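Local structure of Bak protein (Grouper iridovirus, 5VMN) at residues R25-Q30 / T119-D124; S39-F44 / S78-T83; P51-I56 / T95-R100; G64-G69 / S108-S113. The protein inhibits apoptosis of the host cell as a viral Bcl-2 protein that exclusively sequesters the pro-apoptotic protein Bim. All blocks are in the same frame, centred on the assembly; numbering follows the deposited sequence.

Contact 1: R25-Q30 / T119-D124; sequences REIHSQ and TCASLD. With EDO (1,2-ethanediol), chain N.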
loop_
_atom_site.group_PDB
_atom_site.type_symbol
_atom_site.label_atom_id
_atom_site.label_comp_id
_atom_site.label_asym_id
_atom_site.label_seq_id
_atom_site.Cartn_x
_atom_site.Cartn_y
_atom_site.Cartn_z
ATOM N N ARG A 25 -6.043 9.994 -3.716
ATOM C CA ARG A 25 -5.624 10.290 -5.083
ATOM C C ARG A 25 -4.161 10.692 -5.136
ATOM O O ARG A 25 -3.433 10.305 -6.058
ATOM C CB ARG A 25 -6.512 11.395 -5.681
ATOM C CG ARG A 25 -6.190 11.716 -7.142
ATOM C CD ARG A 25 -7.155 12.709 -7.764
ATOM N NE ARG A 25 -8.561 12.335 -7.609
ATOM C CZ ARG A 25 -9.177 11.384 -8.305
ATOM N NH1 ARG A 25 -8.523 10.665 -9.214
ATOM N NH2 ARG A 25 -10.462 11.137 -8.079
ATOM N N GLU A 26 -3.702 11.505 -4.177
ATOM C CA GLU A 26 -2.292 11.895 -4.191
ATOM C C GLU A 26 -1.385 10.713 -3.851
ATOM O O GLU A 26 -0.306 10.558 -4.437
ATOM C CB GLU A 26 -2.042 13.066 -3.226
ATOM C CG GLU A 26 -0.654 13.678 -3.365
ATOM C CD GLU A 26 -0.393 14.245 -4.754
ATOM O OE1 GLU A 26 0.783 14.392 -5.137
ATOM O OE2 GLU A 26 -1.371 14.546 -5.462
ATOM N N ILE A 27 -1.797 9.858 -2.925
ATOM C CA ILE A 27 -0.999 8.666 -2.655
ATOM C C ILE A 27 -0.922 7.799 -3.903
ATOM O O ILE A 27 0.121 7.214 -4.206
ATOM C CB ILE A 27 -1.565 7.888 -1.462
ATOM C CG1 ILE A 27 -1.494 8.734 -0.190
ATOM C CG2 ILE A 27 -0.827 6.546 -1.275
ATOM C CD1 ILE A 27 -0.108 9.203 0.226
ATOM N N HIS A 28 -2.020 7.704 -4.642
ATOM C CA HIS A 28 -2.023 6.947 -5.900
ATOM C C HIS A 28 -0.993 7.502 -6.876
ATOM O O HIS A 28 -0.207 6.759 -7.478
ATOM C CB HIS A 28 -3.434 6.992 -6.477
ATOM C CG HIS A 28 -3.660 6.124 -7.669
ATOM N ND1 HIS A 28 -3.491 6.574 -8.961
ATOM C CD2 HIS A 28 -4.097 4.844 -7.767
ATOM C CE1 HIS A 28 -3.801 5.603 -9.804
ATOM N NE2 HIS A 28 -4.175 4.547 -9.107
ATOM N N SER A 29 -0.971 8.819 -7.033
ATOM C CA SER A 29 0.015 9.458 -7.886
ATOM C C SER A 29 1.439 9.133 -7.442
ATOM O O SER A 29 2.293 8.802 -8.278
ATOM C CB SER A 29 -0.239 10.980 -7.896
ATOM O OG SER A 29 0.782 11.659 -8.612
ATOM N N GLN A 30 1.719 9.229 -6.137
ATOM C CA GLN A 30 3.049 8.913 -5.622
ATOM C C GLN A 30 3.400 7.457 -5.882
ATOM O O GLN A 30 4.548 7.143 -6.199
ATOM C CB GLN A 30 3.142 9.182 -4.116
ATOM C CG GLN A 30 2.824 10.624 -3.651
ATOM C CD GLN A 30 3.961 11.554 -3.838
ATOM O OE1 GLN A 30 4.283 11.939 -4.966
ATOM N NE2 GLN A 30 4.588 11.947 -2.721
ATOM N N THR A 119 1.911 13.487 5.136
ATOM C CA THR A 119 3.318 13.785 4.915
ATOM C C THR A 119 3.840 12.961 3.748
ATOM O O THR A 119 4.617 13.464 2.932
ATOM C CB THR A 119 4.121 13.542 6.195
ATOM O OG1 THR A 119 3.794 14.557 7.136
ATOM C CG2 THR A 119 5.624 13.592 5.946
ATOM N N CYS A 120 3.394 11.705 3.638
ATOM C CA CYS A 120 3.696 10.899 2.459
ATOM C C CYS A 120 3.221 11.589 1.192
ATOM O O CYS A 120 3.955 11.684 0.201
ATOM C CB CYS A 120 3.038 9.537 2.578
ATOM S SG CYS A 120 3.540 8.408 1.206
ATOM N N ALA A 121 1.981 12.058 1.200
ATOM C CA ALA A 121 1.437 12.730 0.030
ATOM C C ALA A 121 2.242 13.961 -0.331
ATOM O O ALA A 121 2.237 14.384 -1.490
ATOM C CB ALA A 121 -0.012 13.134 0.279
ATOM N N SER A 122 2.920 14.566 0.639
ATOM C CA SER A 122 3.573 15.834 0.424
ATOM C C SER A 122 5.043 15.710 0.031
ATOM O O SER A 122 5.677 16.730 -0.255
ATOM C CB SER A 122 3.472 16.697 1.696
ATOM O OG SER A 122 2.105 16.960 2.030
ATOM N N LEU A 123 5.604 14.511 0.054
ATOM C CA LEU A 123 6.991 14.325 -0.357
ATOM C C LEU A 123 7.186 14.763 -1.798
ATOM O O LEU A 123 6.383 14.444 -2.679
ATOM C CB LEU A 123 7.377 12.855 -0.247
ATOM C CG LEU A 123 7.198 12.174 1.089
ATOM C CD1 LEU A 123 7.350 10.666 0.900
ATOM C CD2 LEU A 123 8.193 12.724 2.086
ATOM N N ASP A 124 8.277 15.471 -2.040
ATOM C CA ASP A 124 8.667 15.855 -3.392
ATOM C C ASP A 124 9.469 14.698 -3.975
ATOM O O ASP A 124 10.657 14.544 -3.687
ATOM C CB ASP A 124 9.475 17.146 -3.360
ATOM C CG ASP A 124 9.810 17.659 -4.750
ATOM O OD1 ASP A 124 10.228 18.828 -4.859
ATOM O OD2 ASP A 124 9.642 16.901 -5.728
HETATM C C1 EDO N . -4.352 9.651 -9.518
HETATM O O1 EDO N . -3.649 10.802 -9.054
HETATM C C2 EDO N . -3.467 9.063 -10.589
HETATM O O2 EDO N . -2.210 8.852 -9.951
HETATM O O HOH W 1 2.995 15.458 -3.615
HETATM O O HOH W 2 5.999 13.951 -5.759
#
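The side-chain amide of Q30 reaches across to a carbonyl in the last turn of helix 116-122, that of C120, and to one just beyond it, that of L123, and both of its N-H groups are used. Q30 NE2 donates to C120 O over 3.0 Å, the donor lying in the plane of that carbonyl. Its second bond runs to L123 O at 3.1 Å with an N-H...O angle of 157°, tilted somewhat from the carbonyl plane. C120 O is shared, since L123 N also donates to it within the closing turn. With Q30 CG beside the backbone N, a bend at chi2 (-80°) places CD where the amide can face the end of helix 116-122.

Water adds to the polar contact: one molecule donates to both Q30 OE1, at 2.8 Å, and L123 O.

Apolar contacts lie alongside. I27 CD1 meets A121 CB and C120 SG, each at 3.9 Å, and E26 CG lies 3.7 Å from A121 CB. I27 is backed by L75 of helix 68-84.

One glutamine amide, held by two donated bonds and a water on its oxygen, thus ties helix 22-37 to the end of helix 116-122: it gives C120 O a second donor and bonds L123 O, just past the helix.

Contact 2: S39-F44 / S78-T83; sequences SLVETF and SQLYFT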
loop_
_atom_site.group_PDB
_atom_site.type_symbol
_atom_site.label_atom_id
_atom_site.label_comp_id
_atom_site.label_asym_id
_atom_site.label_seq_id
_atom_site.Cartn_x
_atom_site.Cartn_y
_atom_site.Cartn_z
ATOM N N SER A 39 11.197 0.660 -11.430
ATOM C CA SER A 39 11.023 -0.398 -12.418
ATOM C C SER A 39 10.222 -1.559 -11.858
ATOM O O SER A 39 10.514 -2.725 -12.127
ATOM C CB SER A 39 12.374 -0.901 -12.912
ATOM O OG SER A 39 13.113 0.126 -13.557
ATOM N N LEU A 40 9.193 -1.265 -11.077
ATOM C CA LEU A 40 8.568 -2.352 -10.339
ATOM C C LEU A 40 7.929 -3.367 -11.264
ATOM O O LEU A 40 7.787 -4.533 -10.887
ATOM C CB LEU A 40 7.515 -1.835 -9.358
ATOM C CG LEU A 40 8.059 -1.047 -8.184
ATOM C CD1 LEU A 40 6.887 -0.796 -7.229
ATOM C CD2 LEU A 40 9.150 -1.784 -7.442
ATOM N N VAL A 41 7.451 -2.940 -12.422
ATOM C CA VAL A 41 6.876 -3.909 -13.352
ATOM C C VAL A 41 7.861 -5.042 -13.602
ATOM O O VAL A 41 7.489 -6.221 -13.643
ATOM C CB VAL A 41 6.471 -3.209 -14.661
ATOM C CG1 VAL A 41 5.983 -4.232 -15.678
ATOM C CG2 VAL A 41 5.389 -2.145 -14.388
ATOM N N GLU A 42 9.141 -4.709 -13.747
ATOM C CA GLU A 42 10.133 -5.722 -14.101
ATOM C C GLU A 42 10.440 -6.660 -12.938
ATOM O O GLU A 42 10.602 -7.867 -13.133
ATOM C CB GLU A 42 11.404 -5.018 -14.592
ATOM C CG GLU A 42 11.151 -4.004 -15.699
ATOM C CD GLU A 42 10.390 -4.580 -16.877
ATOM O OE1 GLU A 42 10.683 -5.731 -17.275
ATOM O OE2 GLU A 42 9.492 -3.886 -17.402
ATOM N N THR A 43 10.579 -6.136 -11.725
ATOM C CA THR A 43 10.835 -7.005 -10.599
ATOM C C THR A 43 9.585 -7.801 -10.228
ATOM O O THR A 43 9.689 -8.924 -9.740
ATOM C CB THR A 43 11.319 -6.182 -9.385
ATOM O OG1 THR A 43 12.673 -5.800 -9.599
ATOM C CG2 THR A 43 11.240 -6.991 -8.033
ATOM N N PHE A 44 8.404 -7.240 -10.490
ATOM C CA PHE A 44 7.165 -7.917 -10.103
ATOM C C PHE A 44 7.044 -9.289 -10.748
ATOM O O PHE A 44 6.399 -10.180 -10.191
ATOM C CB PHE A 44 5.972 -7.041 -10.486
ATOM C CG PHE A 44 4.608 -7.692 -10.263
ATOM C CD1 PHE A 44 4.112 -7.861 -9.010
ATOM C CD2 PHE A 44 3.833 -8.079 -11.352
ATOM C CE1 PHE A 44 2.859 -8.438 -8.819
ATOM C CE2 PHE A 44 2.587 -8.643 -11.166
ATOM C CZ PHE A 44 2.106 -8.807 -9.899
ATOM N N SER A 78 1.171 -4.215 -4.588
ATOM C CA SER A 78 -0.222 -4.581 -4.388
ATOM C C SER A 78 -1.076 -4.189 -5.589
ATOM O O SER A 78 -1.991 -4.925 -5.978
ATOM C CB SER A 78 -0.769 -3.931 -3.113
ATOM O OG SER A 78 0.016 -4.322 -1.998
ATOM N N GLN A 79 -0.837 -2.993 -6.146
ATOM C CA GLN A 79 -1.583 -2.548 -7.321
ATOM C C GLN A 79 -1.375 -3.459 -8.524
ATOM O O GLN A 79 -2.334 -3.782 -9.247
ATOM C CB GLN A 79 -1.169 -1.118 -7.675
ATOM C CG GLN A 79 -1.882 -0.552 -8.897
ATOM C CD GLN A 79 -3.330 -0.287 -8.652
ATOM O OE1 GLN A 79 -3.690 0.761 -8.127
ATOM N NE2 GLN A 79 -4.183 -1.228 -9.036
ATOM N N LEU A 80 -0.143 -3.911 -8.743
ATOM C CA LEU A 80 0.119 -4.808 -9.861
ATOM C C LEU A 80 -0.616 -6.131 -9.675
ATOM O O LEU A 80 -1.223 -6.650 -10.626
ATOM C CB LEU A 80 1.625 -5.007 -10.011
ATOM C CG LEU A 80 2.365 -3.750 -10.501
ATOM C CD1 LEU A 80 3.853 -3.927 -10.346
ATOM C CD2 LEU A 80 2.056 -3.493 -11.979
ATOM N N TYR A 81 -0.617 -6.670 -8.452
ATOM C CA TYR A 81 -1.422 -7.864 -8.194
ATOM C C TYR A 81 -2.902 -7.600 -8.430
ATOM O O TYR A 81 -3.602 -8.437 -9.004
ATOM C CB TYR A 81 -1.234 -8.344 -6.752
ATOM C CG TYR A 81 -0.049 -9.251 -6.522
ATOM C CD1 TYR A 81 0.010 -10.506 -7.099
ATOM C CD2 TYR A 81 0.951 -8.898 -5.633
ATOM C CE1 TYR A 81 1.077 -11.350 -6.838
ATOM C CE2 TYR A 81 2.029 -9.736 -5.380
ATOM C CZ TYR A 81 2.064 -10.963 -5.972
ATOM O OH TYR A 81 3.103 -11.809 -5.701
ATOM N N PHE A 82 -3.404 -6.463 -7.936
ATOM C CA PHE A 82 -4.824 -6.155 -8.043
ATOM C C PHE A 82 -5.240 -6.014 -9.498
ATOM O O PHE A 82 -6.254 -6.583 -9.930
ATOM C CB PHE A 82 -5.094 -4.874 -7.243
ATOM C CG PHE A 82 -6.540 -4.553 -7.035
ATOM C CD1 PHE A 82 -7.247 -3.856 -7.995
ATOM C CD2 PHE A 82 -7.165 -4.867 -5.839
ATOM C CE1 PHE A 82 -8.567 -3.498 -7.786
ATOM C CE2 PHE A 82 -8.487 -4.501 -5.618
ATOM C CZ PHE A 82 -9.186 -3.828 -6.600
ATOM N N THR A 83 -4.439 -5.301 -10.288
ATOM C CA THR A 83 -4.741 -5.143 -11.706
ATOM C C THR A 83 -4.788 -6.487 -12.407
ATOM O O THR A 83 -5.639 -6.715 -13.279
ATOM C CB THR A 83 -3.703 -4.229 -12.360
ATOM O OG1 THR A 83 -3.813 -2.929 -11.779
ATOM C CG2 THR A 83 -3.965 -4.085 -13.846
#
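F44 lies with one ring face against L80 and its edge directed at Y81, so a single phenylalanine serves two neighbours on helix 68-84 in two different ways.

The CH-pi contact comes from L80. Its CB sits over the middle of the F44 ring, 3.7 Å from the centroid and only 5° off the ring normal. The two side chains slide past each other in opposite directions, which brings L80 CD1 back to F44 CB at 3.8 Å.

The aromatic contact is T-shaped. F44 CE1 points into the face of Y81, 3.6 Å above the plane and over its centre. The planes of the F44 and Y81 rings stand at 80° to each other, and their centroids are 4.9 Å apart. The polar end of Y81 is engaged by another part of the chain, its OH hydrogen-bonding to P48 O.

L40 and V41 make the more distant contacts: L40 CB and V41 CG2 approach the two methyls of L80, the former reaching CD1 at 4.3 Å.

The axes of the short segments 40-44 and 78-83 pass 10.8 Å apart, steeply inclined to one another. Beyond them Y81 continues onto I53 and I56 of helix 53-60 and I94 of helix 88-103, while L40 leans back on T35 of helix 22-37. Helix 40-44 thus covers one flank of helix 68-84.

Contact 3: P51-I56 / T95-R100; sequences PNILEI and TEQLER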
loop_
_atom_site.group_PDB
_atom_site.type_symbol
_atom_site.label_atom_id
_atom_site.label_comp_id
_atom_site.label_asym_id
_atom_site.label_seq_id
_atom_site.Cartn_x
_atom_site.Cartn_y
_atom_site.Cartn_z
ATOM N N PRO A 51 -1.001 -13.805 -4.525
ATOM C CA PRO A 51 -0.566 -12.701 -3.660
ATOM C C PRO A 51 -0.560 -13.056 -2.178
ATOM O O PRO A 51 -1.490 -13.688 -1.664
ATOM C CB PRO A 51 -1.602 -11.606 -3.925
ATOM C CG PRO A 51 -2.756 -12.272 -4.513
ATOM C CD PRO A 51 -2.244 -13.489 -5.245
ATOM N N ASN A 52 0.471 -12.549 -1.469
ATOM C CA ASN A 52 0.431 -12.525 -0.000
ATOM C C ASN A 52 0.993 -11.183 0.444
ATOM O O ASN A 52 2.184 -11.048 0.732
ATOM C CB ASN A 52 1.197 -13.678 0.617
ATOM C CG ASN A 52 0.956 -13.786 2.099
ATOM O OD1 ASN A 52 0.621 -12.806 2.754
ATOM N ND2 ASN A 52 1.131 -14.980 2.637
ATOM N N ILE A 53 0.124 -10.169 0.465
ATOM C CA ILE A 53 0.609 -8.810 0.679
ATOM C C ILE A 53 1.116 -8.641 2.100
ATOM O O ILE A 53 2.030 -7.836 2.341
ATOM C CB ILE A 53 -0.486 -7.782 0.370
ATOM C CG1 ILE A 53 -1.078 -7.995 -1.028
ATOM C CG2 ILE A 53 0.054 -6.379 0.521
ATOM C CD1 ILE A 53 -0.097 -7.964 -2.131
ATOM N N LEU A 54 0.496 -9.319 3.070
ATOM C CA LEU A 54 0.988 -9.222 4.439
ATOM C C LEU A 54 2.422 -9.717 4.538
ATOM O O LEU A 54 3.277 -9.058 5.143
ATOM C CB LEU A 54 0.070 -10.002 5.382
ATOM C CG LEU A 54 0.493 -10.049 6.839
ATOM C CD1 LEU A 54 0.575 -8.636 7.390
ATOM C CD2 LEU A 54 -0.517 -10.879 7.613
ATOM N N GLU A 55 2.717 -10.842 3.896
ATOM C CA GLU A 55 4.076 -11.369 3.883
ATOM C C GLU A 55 5.025 -10.390 3.211
ATOM O O GLU A 55 6.135 -10.156 3.702
ATOM C CB GLU A 55 4.118 -12.713 3.156
ATOM C CG GLU A 55 5.496 -13.295 3.088
ATOM C CD GLU A 55 5.530 -14.691 2.486
ATOM O OE1 GLU A 55 6.547 -15.035 1.848
ATOM O OE2 GLU A 55 4.540 -15.429 2.657
ATOM N N ILE A 56 4.614 -9.825 2.077
ATOM C CA ILE A 56 5.490 -8.890 1.360
ATOM C C ILE A 56 5.779 -7.661 2.210
ATOM O O ILE A 56 6.929 -7.229 2.322
ATOM C CB ILE A 56 4.867 -8.489 0.017
ATOM C CG1 ILE A 56 4.768 -9.710 -0.893
ATOM C CG2 ILE A 56 5.745 -7.423 -0.668
ATOM C CD1 ILE A 56 3.961 -9.446 -2.145
ATOM N N THR A 95 -6.932 -6.425 -0.815
ATOM C CA THR A 95 -7.220 -5.245 -0.002
ATOM C C THR A 95 -7.213 -5.587 1.482
ATOM O O THR A 95 -6.678 -4.833 2.299
ATOM C CB THR A 95 -8.566 -4.641 -0.397
ATOM O OG1 THR A 95 -9.612 -5.562 -0.096
ATOM C CG2 THR A 95 -8.594 -4.345 -1.858
ATOM N N GLU A 96 -7.788 -6.737 1.847
ATOM C CA GLU A 96 -7.782 -7.145 3.248
ATOM C C GLU A 96 -6.376 -7.433 3.731
ATOM O O GLU A 96 -6.043 -7.121 4.880
ATOM C CB GLU A 96 -8.666 -8.383 3.454
ATOM C CG GLU A 96 -10.113 -8.175 3.085
ATOM C CD GLU A 96 -10.942 -9.455 3.177
ATOM O OE1 GLU A 96 -12.114 -9.332 3.568
ATOM O OE2 GLU A 96 -10.435 -10.564 2.864
ATOM N N GLN A 97 -5.538 -8.038 2.872
ATOM C CA GLN A 97 -4.150 -8.290 3.236
ATOM C C GLN A 97 -3.424 -6.969 3.502
ATOM O O GLN A 97 -2.666 -6.843 4.476
ATOM C CB GLN A 97 -3.451 -9.084 2.114
ATOM C CG GLN A 97 -3.907 -10.557 1.948
ATOM C CD GLN A 97 -3.371 -11.270 0.659
ATOM O OE1 GLN A 97 -2.520 -10.754 -0.052
ATOM N NE2 GLN A 97 -3.922 -12.435 0.361
ATOM N N LEU A 98 -3.663 -5.970 2.652
ATOM C CA LEU A 98 -3.063 -4.648 2.841
ATOM C C LEU A 98 -3.505 -4.026 4.150
ATOM O O LEU A 98 -2.683 -3.529 4.930
ATOM C CB LEU A 98 -3.459 -3.721 1.699
ATOM C CG LEU A 98 -2.461 -3.408 0.628
ATOM C CD1 LEU A 98 -3.051 -2.342 -0.253
ATOM C CD2 LEU A 98 -1.158 -2.958 1.194
ATOM N N GLU A 99 -4.814 -4.029 4.403
ATOM C CA GLU A 99 -5.313 -3.451 5.644
ATOM C C GLU A 99 -4.683 -4.131 6.850
ATOM O O GLU A 99 -4.291 -3.461 7.815
ATOM C CB GLU A 99 -6.835 -3.558 5.690
ATOM C CG GLU A 99 -7.516 -2.714 4.624
ATOM C CD GLU A 99 -8.969 -3.091 4.384
ATOM O OE1 GLU A 99 -9.341 -4.257 4.617
ATOM O OE2 GLU A 99 -9.742 -2.215 3.950
ATOM N N ARG A 100 -4.561 -5.464 6.807
ATOM C CA ARG A 100 -3.982 -6.196 7.923
ATOM C C ARG A 100 -2.548 -5.747 8.173
ATOM O O ARG A 100 -2.129 -5.594 9.331
ATOM C CB ARG A 100 -4.059 -7.710 7.642
ATOM C CG ARG A 100 -4.272 -8.626 8.833
ATOM C CD ARG A 100 -4.931 -9.959 8.411
ATOM N NE ARG A 100 -4.281 -10.512 7.220
ATOM C CZ ARG A 100 -4.901 -10.949 6.118
ATOM N NH1 ARG A 100 -6.226 -10.935 6.006
ATOM N NH2 ARG A 100 -4.172 -11.412 5.111
HETATM O O HOH W 3 -3.894 -14.658 -1.841
#
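Q97 OE1 accepts the backbone N-H of I53 at 2.8 Å, a nearly straight bond of 173° in which the donor stands above the plane of the amide carbonyl. The same oxygen lies 3.3 Å from I53 CG1, so the isoleucine side chain flanks the bond it belongs to. Beyond CG the Q97 chain is extended, with chi2 at 170° carrying CD outward from helix 88-103. At the other branch, NE2 makes a weak bond to P51 O at 3.4 Å. A water bridges the same two atoms, donating to P51 O and accepting from Q97 NE2 at 3.1 Å.

On the helix 53-60 side, N52 occupies the N-cap, and its OD1 accepts E55 N over 3.1 Å. The apolar part of the contact is I53 CG2 against L98 CD2 at 3.7 Å. The I53 side chain crosses that of Q97 at about a right angle. Farther along, L54 CD2 comes up to the edge of the R100 guanidinium, 3.8 Å from NE.

The start of a helix presents N-H groups without partners in the preceding turn. Here N52 serves the one at E55 and Q97 the one at I53, so one glutamine side chain of helix 88-103 binds the N-terminal end of helix 53-60 in this Bcl-2 fold.

Contact 4: G64-G69 / S108-S113; sequences GNLNWG and SNWIAS. With EDO (1,2-ethanediol), chain K; NO3 (nitrate ion), chain D.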
loop_
_atom_site.group_PDB
_atom_site.type_symbol
_atom_site.label_atom_id
_atom_site.label_comp_id
_atom_site.label_asym_id
_atom_site.label_seq_id
_atom_site.Cartn_x
_atom_site.Cartn_y
_atom_site.Cartn_z
ATOM N N GLY A 64 14.187 -4.065 10.073
ATOM C CA GLY A 64 13.805 -3.259 11.211
ATOM C C GLY A 64 13.653 -1.788 10.914
ATOM O O GLY A 64 13.488 -0.999 11.847
ATOM N N ASN A 65 13.697 -1.400 9.648
ATOM C CA ASN A 65 13.523 -0.016 9.237
ATOM C C ASN A 65 12.269 0.104 8.392
ATOM O O ASN A 65 11.760 -0.878 7.855
ATOM C CB ASN A 65 14.747 0.468 8.450
ATOM C CG ASN A 65 16.013 0.394 9.267
ATOM O OD1 ASN A 65 16.018 0.784 10.429
ATOM N ND2 ASN A 65 17.081 -0.150 8.686
ATOM N N LEU A 66 11.767 1.327 8.292
ATOM C CA LEU A 66 10.641 1.627 7.427
ATOM C C LEU A 66 10.813 3.054 6.940
ATOM O O LEU A 66 11.377 3.895 7.645
ATOM C CB LEU A 66 9.303 1.458 8.157
ATOM C CG LEU A 66 8.019 1.630 7.341
ATOM C CD1 LEU A 66 8.036 0.768 6.105
ATOM C CD2 LEU A 66 6.817 1.307 8.238
ATOM N N ASN A 67 10.334 3.320 5.733
ATOM C CA ASN A 67 10.302 4.688 5.227
ATOM C C ASN A 67 9.207 4.760 4.183
ATOM O O ASN A 67 8.627 3.745 3.796
ATOM C CB ASN A 67 11.671 5.122 4.682
ATOM C CG ASN A 67 12.164 4.240 3.526
ATOM O OD1 ASN A 67 11.479 4.093 2.523
ATOM N ND2 ASN A 67 13.370 3.705 3.652
ATOM N N TRP A 68 8.873 5.983 3.765
ATOM C CA TRP A 68 7.710 6.123 2.895
ATOM C C TRP A 68 7.950 5.497 1.528
ATOM O O TRP A 68 7.009 5.020 0.893
ATOM C CB TRP A 68 7.319 7.601 2.735
ATOM C CG TRP A 68 6.659 8.167 3.974
ATOM C CD1 TRP A 68 7.128 9.152 4.812
ATOM C CD2 TRP A 68 5.404 7.753 4.516
ATOM N NE1 TRP A 68 6.224 9.364 5.831
ATOM C CE2 TRP A 68 5.153 8.538 5.659
ATOM C CE3 TRP A 68 4.453 6.821 4.125
ATOM C CZ2 TRP A 68 4.013 8.380 6.430
ATOM C CZ3 TRP A 68 3.311 6.684 4.883
ATOM C CH2 TRP A 68 3.103 7.465 6.023
ATOM N N GLY A 69 9.192 5.489 1.051
ATOM C CA GLY A 69 9.467 4.829 -0.210
ATOM C C GLY A 69 9.155 3.341 -0.163
ATOM O O GLY A 69 8.564 2.781 -1.095
ATOM N N SER A 108 1.442 0.975 12.188
ATOM C CA SER A 108 0.541 2.072 12.515
ATOM C C SER A 108 1.263 3.157 13.312
ATOM O O SER A 108 1.108 4.353 13.046
ATOM C CB SER A 108 -0.643 1.517 13.313
ATOM O OG SER A 108 -1.600 2.518 13.552
ATOM N N ASN A 109 2.032 2.746 14.319
ATOM C CA ASN A 109 2.788 3.686 15.139
ATOM C C ASN A 109 3.838 4.422 14.314
ATOM O O ASN A 109 4.104 5.609 14.554
ATOM C CB ASN A 109 3.465 2.950 16.296
ATOM C CG ASN A 109 2.489 2.514 17.369
ATOM O OD1 ASN A 109 1.324 2.918 17.373
ATOM N ND2 ASN A 109 2.970 1.695 18.300
ATOM N N TRP A 110 4.465 3.729 13.360
ATOM C CA TRP A 110 5.467 4.376 12.519
ATOM C C TRP A 110 4.812 5.458 11.665
ATOM O O TRP A 110 5.311 6.587 11.577
ATOM C CB TRP A 110 6.207 3.328 11.644
ATOM C CG TRP A 110 7.332 3.970 10.854
ATOM C CD1 TRP A 110 8.650 4.067 11.212
ATOM C CD2 TRP A 110 7.207 4.656 9.615
ATOM N NE1 TRP A 110 9.351 4.768 10.265
ATOM C CE2 TRP A 110 8.484 5.150 9.279
ATOM C CE3 TRP A 110 6.137 4.923 8.763
ATOM C CZ2 TRP A 110 8.708 5.897 8.146
ATOM C CZ3 TRP A 110 6.374 5.645 7.631
ATOM C CH2 TRP A 110 7.649 6.122 7.332
ATOM N N ILE A 111 3.678 5.139 11.041
ATOM C CA ILE A 111 3.000 6.123 10.212
ATOM C C ILE A 111 2.649 7.349 11.041
ATOM O O ILE A 111 2.848 8.492 10.613
ATOM C CB ILE A 111 1.758 5.496 9.555
ATOM C CG1 ILE A 111 2.200 4.491 8.465
ATOM C CG2 ILE A 111 0.864 6.564 8.962
ATOM C CD1 ILE A 111 1.049 3.666 7.909
ATOM N N ALA A 112 2.128 7.131 12.244
ATOM C CA ALA A 112 1.706 8.261 13.073
ATOM C C ALA A 112 2.883 9.086 13.572
ATOM O O ALA A 112 2.723 10.280 13.852
ATOM C CB ALA A 112 0.891 7.747 14.252
ATOM N N SER A 113 4.052 8.481 13.726
ATOM C CA SER A 113 5.210 9.217 14.216
ATOM C C SER A 113 6.065 9.769 13.087
ATOM O O SER A 113 7.060 10.439 13.355
ATOM C CB SER A 113 6.064 8.316 15.129
ATOM O OG SER A 113 6.728 7.329 14.382
HETATM C C1 EDO K . 11.502 8.669 3.043
HETATM O O1 EDO K . 11.222 7.538 2.167
HETATM C C2 EDO K . 10.462 8.926 4.144
HETATM O O2 EDO K . 10.484 8.037 5.300
HETATM N N NO3 D . 15.505 3.573 6.522
HETATM O O1 NO3 D . 16.219 3.388 7.554
HETATM O O2 NO3 D . 15.854 3.094 5.408
HETATM O O3 NO3 D . 14.442 4.253 6.612
#
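L66 lies over one face of the W110 indole, whose far edge is pushed into the face of W68, giving a closely packed core of leucine and two tryptophans. L66 CB stands 3.9 Å from the centroid of the five-membered ring of W110, almost on its normal, and L66 CD2 closes to 3.6 Å on W110 CD2. The five-membered ring of W68 and the six-membered ring of W110 form an edge-to-face pair with planes at 67°; W110 CZ3 projects 3.7 Å above W68, over the middle of that ring system. W110 CG is anti to the backbone N (chi1 -175°), a placement from which the indole extends off helix 105-113 to meet both L66 and W68. I111 finishes this side by bringing CG2 to W68 CH2 at 3.8 Å, near the plane of the indole. W68 is fixed at its NE1, which hydrogen-bonds to N114 O, and its ring also meets that of W117.

The looser side lies around N67, where small molecules probably taken from the crystallisation liquor fill the polar positions. N67 ND2 donates to two oxygens of a nitrate, the straighter bond reaching O3 at 3.2 Å. An ethanediol accepts W68 N on its O2 at 3.0 Å and G69 N on its O1 at 3.1 Å. N67 OD1 caps R70 N and so marks the start of helix 68-84.

Sequence and geometry identify the pairing: N67-W68-G69 followed by R70 is the NWGR signature of the Bcl-2 homology 1 (BH1) motif, and W110-I111 opens the tryptophan-rich BH2 motif, the two meeting as in Bcl-2 family relatives.

Overall arrangement
From the N terminus, helix 22-37 opens contact 1, which closes only when the chain returns at 119-124; its span therefore encloses the other three. Within it, contact 2 joins helix 40-44 to helix 68-84, contact 3 joins helix 53-60 to helix 88-103, and contact 4 joins the entry of helix 68-84 to helix 105-113. These three all cross one another along the sequence. Contacts 2 and 4 use the same helix 68-84, with centres about 22 Å apart on opposite sides of the chain's centre. Contact 2 touches contact 3 through S78 and Y81, whereas W68 packs contact 4 onto C120 and L123 of contact 1. The interlocked closures bind an all-helical Bcl-2 fold around helix 68-84.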